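Local coordinates for protein agrin (PDB 1PZ8) that probably acts in organising neuromuscular synapses through its laminin G-like domain, whose activity is modulated by alternative splicing and calcium binding, at residues 20-25 with 146-151. Residues are numbered along the deposited sequence; the frame is centred on the assembly and turned at random.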
loop_
_atom_site.group_PDB
_atom_site.type_symbol
_atom_site.label_atom_id
_atom_site.label_comp_id
_atom_site.label_asym_id
_atom_site.label_seq_id
_atom_site.Cartn_x
_atom_site.Cartn_y
_atom_site.Cartn_z
ATOM N N ARG A 20 -9.312 -1.254 -12.803
ATOM C CA ARG A 20 -10.475 -1.914 -12.222
ATOM C C ARG A 20 -10.079 -3.274 -11.637
ATOM O O ARG A 20 -10.908 -4.097 -11.276
ATOM C CB ARG A 20 -11.522 -2.132 -13.298
ATOM C CG ARG A 20 -11.937 -0.870 -14.034
ATOM C CD ARG A 20 -12.940 -1.151 -15.124
ATOM N NE ARG A 20 -12.339 -1.940 -16.188
ATOM C CZ ARG A 20 -12.972 -2.885 -16.880
ATOM N NH1 ARG A 20 -14.247 -3.174 -16.626
ATOM N NH2 ARG A 20 -12.327 -3.543 -17.843
ATOM N N THR A 21 -8.787 -3.497 -11.535
ATOM C CA THR A 21 -8.284 -4.742 -11.026
ATOM C C THR A 21 -7.865 -4.589 -9.573
ATOM O O THR A 21 -6.970 -3.824 -9.269
ATOM C CB THR A 21 -7.089 -5.159 -11.891
ATOM O OG1 THR A 21 -7.551 -5.436 -13.222
ATOM C CG2 THR A 21 -6.494 -6.480 -11.418
ATOM N N TYR A 22 -8.512 -5.307 -8.673
ATOM C CA TYR A 22 -8.125 -5.243 -7.264
ATOM C C TYR A 22 -8.172 -6.607 -6.621
ATOM O O TYR A 22 -9.172 -7.310 -6.725
ATOM C CB TYR A 22 -8.954 -4.215 -6.491
ATOM C CG TYR A 22 -10.379 -4.583 -6.179
ATOM C CD1 TYR A 22 -11.305 -4.764 -7.180
ATOM C CD2 TYR A 22 -10.808 -4.706 -4.859
ATOM C CE1 TYR A 22 -12.631 -5.096 -6.879
ATOM C CE2 TYR A 22 -12.129 -5.035 -4.541
ATOM C CZ TYR A 22 -13.031 -5.231 -5.554
ATOM O OH TYR A 22 -14.330 -5.542 -5.257
ATOM N N MET A 23 -7.050 -6.995 -6.015
ATOM C CA MET A 23 -6.929 -8.309 -5.418
ATOM C C MET A 23 -6.906 -8.264 -3.902
ATOM O O MET A 23 -6.325 -7.372 -3.314
ATOM C CB MET A 23 -5.679 -8.990 -5.936
ATOM C CG MET A 23 -5.803 -9.383 -7.390
ATOM S SD MET A 23 -4.394 -8.927 -8.398
ATOM C CE MET A 23 -3.346 -10.352 -8.242
ATOM N N GLU A 24 -7.549 -9.258 -3.306
ATOM C CA GLU A 24 -7.643 -9.398 -1.874
ATOM C C GLU A 24 -6.731 -10.527 -1.381
ATOM O O GLU A 24 -6.698 -11.623 -1.964
ATOM C CB GLU A 24 -9.097 -9.677 -1.464
ATOM C CG GLU A 24 -9.331 -9.698 0.052
ATOM C CD GLU A 24 -10.731 -10.149 0.462
ATOM O OE1 GLU A 24 -11.057 -10.065 1.671
ATOM O OE2 GLU A 24 -11.505 -10.605 -0.404
ATOM N N TYR A 25 -5.999 -10.231 -0.311
ATOM C CA TYR A 25 -5.129 -11.205 0.347
ATOM C C TYR A 25 -5.321 -11.096 1.851
ATOM O O TYR A 25 -5.772 -10.072 2.350
ATOM C CB TYR A 25 -3.645 -10.989 0.019
ATOM C CG TYR A 25 -3.343 -10.902 -1.450
ATOM C CD1 TYR A 25 -3.496 -9.698 -2.134
ATOM C CD2 TYR A 25 -2.894 -12.006 -2.154
ATOM C CE1 TYR A 25 -3.229 -9.594 -3.484
ATOM C CE2 TYR A 25 -2.602 -11.914 -3.509
ATOM C CZ TYR A 25 -2.783 -10.697 -4.170
ATOM O OH TYR A 25 -2.541 -10.591 -5.501
ATOM N N ALA A 146 -6.264 -8.233 6.547
ATOM C CA ALA A 146 -6.608 -7.834 5.197
ATOM C C ALA A 146 -5.551 -6.942 4.527
ATOM O O ALA A 146 -4.978 -6.030 5.135
ATOM C CB ALA A 146 -7.955 -7.127 5.201
ATOM N N LEU A 147 -5.341 -7.213 3.251
ATOM C CA LEU A 147 -4.425 -6.476 2.429
ATOM C C LEU A 147 -4.992 -6.400 1.036
ATOM O O LEU A 147 -5.328 -7.422 0.456
ATOM C CB LEU A 147 -3.090 -7.210 2.373
ATOM C CG LEU A 147 -2.167 -6.670 1.267
ATOM C CD1 LEU A 147 -1.749 -5.262 1.569
ATOM C CD2 LEU A 147 -0.970 -7.558 1.115
ATOM N N TRP A 148 -5.082 -5.193 0.487
ATOM C CA TRP A 148 -5.626 -4.971 -0.861
ATOM C C TRP A 148 -4.589 -4.429 -1.813
ATOM O O TRP A 148 -3.773 -3.588 -1.421
ATOM C CB TRP A 148 -6.782 -3.989 -0.796
ATOM C CG TRP A 148 -8.045 -4.680 -0.464
ATOM C CD1 TRP A 148 -8.913 -5.303 -1.348
ATOM C CD2 TRP A 148 -8.601 -4.858 0.828
ATOM N NE1 TRP A 148 -9.969 -5.841 -0.658
ATOM C CE2 TRP A 148 -9.799 -5.597 0.675
ATOM C CE3 TRP A 148 -8.204 -4.483 2.105
ATOM C CZ2 TRP A 148 -10.603 -5.970 1.756
ATOM C CZ3 TRP A 148 -9.004 -4.832 3.170
ATOM C CH2 TRP A 148 -10.199 -5.566 2.990
ATOM N N LEU A 149 -4.661 -4.862 -3.076
ATOM C CA LEU A 149 -3.711 -4.461 -4.101
ATOM C C LEU A 149 -4.443 -3.947 -5.330
ATOM O O LEU A 149 -5.415 -4.541 -5.774
ATOM C CB LEU A 149 -2.815 -5.657 -4.461
ATOM C CG LEU A 149 -1.351 -5.449 -4.804
ATOM C CD1 LEU A 149 -0.599 -4.920 -3.615
ATOM C CD2 LEU A 149 -0.712 -6.732 -5.273
ATOM N N GLY A 150 -3.984 -2.793 -5.818
ATOM C CA GLY A 150 -4.510 -2.112 -6.998
ATOM C C GLY A 150 -5.742 -1.218 -6.779
ATOM O O GLY A 150 -6.173 -0.431 -7.645
ATOM N N GLY A 151 -6.326 -1.368 -5.614
ATOM C CA GLY A 151 -7.554 -0.687 -5.290
ATOM C C GLY A 151 -8.168 -1.458 -4.140
ATOM O O GLY A 151 -7.656 -2.488 -3.724
#
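The carbonyl oxygen of Leu149 takes one hydrogen bond, from the amide N of Met23 to Leu149 O over 3.0 Å and in the carbonyl plane, and a weaker CA-H...O contact from Tyr22 CA at 3.2 Å. Met23 O repays the bond to Leu149 N and also meets the CA of Trp148. A second reciprocal pair joins Tyr25 to Leu147; between the two, Glu24 faces Trp148 as a non-hydrogen-bonded pair, with CA atoms 5.0 Å apart. This is regular antiparallel pairing, and it adds strand 23-26 as an outermost strand to one sheet of the laminin G-like β-sandwich, beside strand 146-149, whose other neighbour is strand 60-65. On the side away from strand 146-149, the Asn191 side chain bonds to Glu24 N through OD1 and to Tyr22 O through ND2. On the face of Glu24 and Trp148, CG of Glu24 stands anti to its backbone N (chi1 -174°) and the extended chain runs alongside the indole, carboxylate and ring planes 11° apart, with CG 4.0 Å from Trp148 NE1. That buried N-H finds no acceptor in the model. Tyr22 lies on the indole's other flank, bringing CD2 to within 4.0 Å of Trp148 CD1, which sits near the plane of the phenol at its edge. On the reverse face, which looks into the sandwich, Tyr25 turns its ring edge to Leu147 O and, through CE1, to Leu149 CB at 4.1 Å, while its hydroxyl bonds to Leu185 O; Leu147 and Leu149 pack against Leu63, and Leu147 also reaches Val178 and Leu149 Ile173 of the opposing sheet.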